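Local coordinates for protein PHB depolymerase (Penicillium funiculosum, PDB 2D81) that hydrolyses the biopolyester polyhydroxybutyrate, as a depolymerase of the alpha/beta hydrolase fold, at residues Lys92-Thr97 and Asn124-Thr129; Met24-Gly29 and Val38-Phe43. All coordinates share one frame; numbering follows the deposited sequence.

Contact 1: Lys92-Thr97 and Asn124-Thr129; sequences KIYMWT and NVSYVT. With NAG (2-acetamido-2-deoxy-beta-D-glucopyranose), chain B.
Lys92, first residue of strand 92-97, meets Asn124 just ahead of strand 125-129; these parallel strands, the two ends of a beta-alpha-beta unit through helix 106-116, share five backbone hydrogen bonds. Ile93 N donates to Asn124 O (3.0 Å), and Ser126 N then bonds back to Ile93 O. Met95 uses both of its backbone groups, N to Ser126 O and O from Val128 N, each at 2.8 Å. Thr97 N to Val128 O completes the set.

Apolar contacts occupy both faces. On one, Met95 crosses the Tyr127 side chain at about a right angle: SD lies at the ring edge, 5.3 Å from the centroid, a Met-aromatic contact, and CB is 3.6 Å from Tyr127 CD2. The bend at chi3 (-84°) brings Met95 CE to Val125 CG1 at a tight 3.4 Å. A long, flexible thioether suits a place between a ring and a beta-branched valine, under helix 106-116. On the other face the methyls of Val128 reach the rings of Tyr94 and Trp96, whose polar ends bond to Tyr162 and Thr130.

At the glycan, Asn124 ND2 is bonded covalently to sugar C1. The aliphatic part of Lys92 packs there, CD 3.2 Å from both Asn124 OD1 and sugar O5, while NZ bonds to Trp171 O and makes a cation-pi contact with that indole. An alanine in place of Lys92 would probably leave the Trp171 ring and carbonyl without their charged partner and open a gap beside the glycosylated carboxamide.

The chemistry implies an outer strand held by backbone bonds and by packing on both faces.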
# COMPACT_ATOMS: atom_id res chain seq x y z
N LYS A 92 6.35 -11.97 4.96
CA LYS A 92 7.44 -11.29 4.28
C LYS A 92 7.14 -9.80 4.30
O LYS A 92 6.08 -9.36 3.86
CB LYS A 92 7.56 -11.77 2.83
CG LYS A 92 7.79 -13.27 2.68
CD LYS A 92 9.08 -13.70 3.36
CE LYS A 92 10.30 -13.17 2.63
NZ LYS A 92 10.44 -13.81 1.29
N ILE A 93 8.08 -9.01 4.83
CA ILE A 93 7.87 -7.58 4.96
C ILE A 93 8.99 -6.82 4.26
O ILE A 93 10.17 -7.01 4.57
CB ILE A 93 7.81 -7.15 6.44
CG1 ILE A 93 6.66 -7.88 7.14
CG2 ILE A 93 7.61 -5.64 6.55
CD1 ILE A 93 6.56 -7.61 8.62
N TYR A 94 8.61 -5.99 3.30
CA TYR A 94 9.54 -5.18 2.54
C TYR A 94 9.36 -3.71 2.92
O TYR A 94 8.24 -3.22 3.01
CB TYR A 94 9.28 -5.34 1.04
CG TYR A 94 10.07 -4.38 0.17
CD1 TYR A 94 11.38 -4.68 -0.22
CD2 TYR A 94 9.53 -3.16 -0.22
CE1 TYR A 94 12.11 -3.78 -0.99
CE2 TYR A 94 10.26 -2.26 -0.98
CZ TYR A 94 11.55 -2.57 -1.36
OH TYR A 94 12.27 -1.68 -2.11
N MET A 95 10.47 -3.02 3.16
CA MET A 95 10.44 -1.61 3.52
C MET A 95 11.49 -0.83 2.74
O MET A 95 12.60 -1.30 2.54
CB MET A 95 10.68 -1.44 5.03
CG MET A 95 9.51 -1.91 5.88
SD MET A 95 9.88 -1.88 7.64
CE MET A 95 10.71 -3.46 7.81
N TRP A 96 11.12 0.37 2.29
CA TRP A 96 12.01 1.20 1.49
C TRP A 96 11.91 2.66 1.89
O TRP A 96 10.84 3.17 2.20
CB TRP A 96 11.65 1.09 -0.00
CG TRP A 96 12.49 1.98 -0.88
CD1 TRP A 96 13.72 1.69 -1.41
CD2 TRP A 96 12.18 3.32 -1.31
NE1 TRP A 96 14.19 2.76 -2.13
CE2 TRP A 96 13.27 3.77 -2.09
CE3 TRP A 96 11.09 4.17 -1.11
CZ2 TRP A 96 13.30 5.05 -2.67
CZ3 TRP A 96 11.12 5.44 -1.69
CH2 TRP A 96 12.21 5.87 -2.46
N THR A 97 13.05 3.34 1.89
CA THR A 97 13.07 4.79 2.02
C THR A 97 14.16 5.37 1.13
O THR A 97 15.18 4.73 0.88
CB THR A 97 13.32 5.21 3.48
OG1 THR A 97 13.28 6.64 3.57
CG2 THR A 97 14.67 4.71 3.96
N ASN A 124 12.99 -12.70 7.17
CA ASN A 124 11.94 -12.40 6.19
C ASN A 124 11.62 -10.91 6.08
O ASN A 124 10.59 -10.53 5.53
CB ASN A 124 10.66 -13.17 6.52
CG ASN A 124 10.70 -14.60 6.03
OD1 ASN A 124 11.44 -14.91 5.10
ND2 ASN A 124 9.89 -15.46 6.63
N VAL A 125 12.51 -10.07 6.60
CA VAL A 125 12.38 -8.62 6.46
C VAL A 125 13.48 -8.09 5.55
O VAL A 125 14.64 -8.43 5.71
CB VAL A 125 12.49 -7.91 7.83
CG1 VAL A 125 12.39 -6.40 7.65
CG2 VAL A 125 11.39 -8.40 8.77
N SER A 126 13.10 -7.26 4.58
CA SER A 126 14.09 -6.54 3.78
C SER A 126 13.86 -5.04 3.91
O SER A 126 12.79 -4.54 3.58
CB SER A 126 13.97 -6.94 2.30
OG SER A 126 14.90 -6.22 1.51
N TYR A 127 14.87 -4.34 4.41
CA TYR A 127 14.78 -2.89 4.54
C TYR A 127 15.84 -2.26 3.65
O TYR A 127 17.04 -2.52 3.82
CB TYR A 127 15.00 -2.49 6.01
CG TYR A 127 14.77 -1.02 6.31
CD1 TYR A 127 15.73 -0.06 6.00
CD2 TYR A 127 13.60 -0.59 6.93
CE1 TYR A 127 15.53 1.30 6.31
CE2 TYR A 127 13.39 0.75 7.25
CZ TYR A 127 14.36 1.69 6.94
OH TYR A 127 14.16 3.01 7.27
N VAL A 128 15.39 -1.46 2.70
CA VAL A 128 16.27 -0.90 1.68
C VAL A 128 16.26 0.63 1.69
O VAL A 128 15.19 1.25 1.78
CB VAL A 128 15.86 -1.39 0.28
CG1 VAL A 128 16.76 -0.78 -0.78
CG2 VAL A 128 15.93 -2.91 0.23
N THR A 129 17.44 1.22 1.60
CA THR A 129 17.56 2.66 1.44
C THR A 129 18.21 2.97 0.10
O THR A 129 19.28 2.44 -0.21
CB THR A 129 18.42 3.29 2.56
OG1 THR A 129 17.82 2.99 3.83
CG2 THR A 129 18.51 4.80 2.39
C1 NAG B . 9.60 -16.74 6.00
C2 NAG B . 8.87 -17.66 7.00
C3 NAG B . 8.40 -18.96 6.32
C4 NAG B . 7.74 -18.71 4.95
C5 NAG B . 8.61 -17.78 4.11
C6 NAG B . 8.01 -17.45 2.76
C7 NAG B . 9.42 -18.00 9.33
C8 NAG B . 10.23 -18.85 10.29
N2 NAG B . 9.81 -17.99 8.06
O3 NAG B . 7.45 -19.61 7.16
O4 NAG B . 7.59 -19.95 4.27
O5 NAG B . 8.81 -16.55 4.82
O6 NAG B . 9.03 -17.16 1.81
O7 NAG B . 8.45 -17.36 9.75

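Contact 2: Met24-Gly29 and Val38-Phe43; sequences MAAQLG and VGFGVF
The beta-alpha-beta unit of strand 13-18, helix 20-31 and strand 39-43 closes where Gly29 of the helix meets Phe40 of the returning strand. The axes of segments 24-29 and 39-43 approach to 7.6 Å and run nearly antiparallel, at 160°.

Phe40 makes the largest share of the contact, meeting Gly29, Ala26 and Ala25. Its CG takes the crowded position between the backbone N and the carbonyl carbon (chi1 55°), where it comes within 4.0 Å of Gly29 CA. That same CA sits over one face of the Phe40 ring, 4.0 Å from the centroid and 27° off the normal, a CH-pi contact; its nearest ring atom is CD1, at 3.6 Å. A side chain at Gly29 would have its CB directed toward the strand and in collision with Phe40 CD1, which explains the glycine. Farther round the ring, Ala26 CA lies 4.1 Å from Phe40 CE2.

This is the layering of an alpha/beta hydrolase, in which a helix packs on the sheet and runs back nearly antiparallel to the strand that follows it. Small residues bring it in close: Ala25 CB points toward the strand and stops 3.6 Å from Gly41 O, a carbon set against a backbone oxygen. Ala26 CB touches Val42 CG2 at 4.0 Å, two methyls in ordinary van der Waals contact; the short alanine lets the branched Val42 come alongside the helix.

Val15 of the neighbouring strand also touches Ala25 and Phe40, and helix 106-116 covers Phe40 through Leu116 and Val42 through Met109 and Leu112. Another side of helix 20-31 packs on helix 301-314.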
# COMPACT_ATOMS: atom_id res chain seq x y z
N MET A 24 -1.08 3.08 4.97
CA MET A 24 -2.26 2.24 4.82
C MET A 24 -1.89 0.77 4.56
O MET A 24 -2.53 -0.13 5.09
CB MET A 24 -3.14 2.77 3.67
CG MET A 24 -4.42 1.97 3.40
SD MET A 24 -5.50 1.75 4.84
CE MET A 24 -6.31 3.35 4.91
N ALA A 25 -0.86 0.53 3.76
CA ALA A 25 -0.42 -0.84 3.50
C ALA A 25 -0.06 -1.53 4.81
O ALA A 25 -0.44 -2.68 5.04
CB ALA A 25 0.78 -0.85 2.55
N ALA A 26 0.67 -0.84 5.67
CA ALA A 26 1.02 -1.39 6.97
C ALA A 26 -0.22 -1.56 7.85
O ALA A 26 -0.32 -2.53 8.60
CB ALA A 26 2.04 -0.49 7.67
N GLN A 27 -1.16 -0.63 7.75
CA GLN A 27 -2.40 -0.77 8.51
C GLN A 27 -3.15 -2.03 8.09
O GLN A 27 -3.64 -2.77 8.94
CB GLN A 27 -3.28 0.48 8.33
CG GLN A 27 -2.73 1.69 9.07
CD GLN A 27 -3.56 2.95 8.91
OE1 GLN A 27 -3.27 3.97 9.55
NE2 GLN A 27 -4.58 2.90 8.06
N LEU A 28 -3.24 -2.27 6.79
CA LEU A 28 -3.84 -3.50 6.27
C LEU A 28 -3.03 -4.74 6.64
O LEU A 28 -3.59 -5.76 7.04
CB LEU A 28 -3.99 -3.42 4.75
CG LEU A 28 -5.07 -2.46 4.24
CD1 LEU A 28 -4.80 -2.10 2.79
CD2 LEU A 28 -6.44 -3.12 4.39
N GLY A 29 -1.71 -4.64 6.51
CA GLY A 29 -0.84 -5.76 6.80
C GLY A 29 -0.90 -6.20 8.26
O GLY A 29 -0.65 -7.36 8.58
N VAL A 38 0.63 -13.36 2.77
CA VAL A 38 2.00 -13.53 2.30
C VAL A 38 2.89 -12.46 2.92
O VAL A 38 4.01 -12.74 3.36
CB VAL A 38 2.09 -13.43 0.76
CG1 VAL A 38 3.52 -13.72 0.32
CG2 VAL A 38 1.14 -14.42 0.12
N GLY A 39 2.39 -11.23 2.97
CA GLY A 39 3.15 -10.15 3.57
C GLY A 39 2.77 -8.81 2.98
O GLY A 39 1.73 -8.69 2.33
N PHE A 40 3.59 -7.79 3.22
CA PHE A 40 3.32 -6.46 2.69
C PHE A 40 4.58 -5.63 2.50
O PHE A 40 5.66 -5.98 3.00
CB PHE A 40 2.34 -5.71 3.60
CG PHE A 40 2.77 -5.63 5.04
CD1 PHE A 40 2.56 -6.69 5.92
CD2 PHE A 40 3.38 -4.47 5.53
CE1 PHE A 40 2.94 -6.60 7.26
CE2 PHE A 40 3.77 -4.38 6.87
CZ PHE A 40 3.55 -5.44 7.73
N GLY A 41 4.44 -4.53 1.76
CA GLY A 41 5.56 -3.64 1.50
C GLY A 41 5.19 -2.20 1.77
O GLY A 41 4.06 -1.77 1.52
N VAL A 42 6.14 -1.43 2.28
CA VAL A 42 5.90 -0.03 2.60
C VAL A 42 7.00 0.85 2.00
O VAL A 42 8.17 0.69 2.33
CB VAL A 42 5.86 0.20 4.13
CG1 VAL A 42 5.60 1.68 4.44
CG2 VAL A 42 4.78 -0.67 4.76
N PHE A 43 6.61 1.76 1.11
CA PHE A 43 7.53 2.75 0.55
C PHE A 43 7.30 4.10 1.23
O PHE A 43 6.26 4.73 1.03
CB PHE A 43 7.31 2.93 -0.96
CG PHE A 43 7.56 1.69 -1.78
CD1 PHE A 43 6.54 0.75 -1.98
CD2 PHE A 43 8.79 1.47 -2.39
CE1 PHE A 43 6.75 -0.37 -2.77
CE2 PHE A 43 9.01 0.34 -3.18
CZ PHE A 43 7.99 -0.58 -3.38

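In the fold
Contact 2 closes before contact 1 opens in the sequence, and their centres lie about 11 Å apart. Each belongs to its own beta-alpha-beta unit of one mixed sheet, in which strands 39-43 and 92-98 are neighbours. Tyr94 O and Val42 N, 2.9 Å apart, probably form a hydrogen bond between them, and the Tyr94 and Phe43 rings pack together. Helix 106-116 touches both. Contact 2 is buried near the middle of the chain; contact 1 finishes the sheet at one of its two outermost strands, 125-130. The bound hydroxybutyrate trimer is about 10 Å from the Val42 side chain and about 11 Å from that of Trp96, so both are framework near the ligand pocket, not part of it.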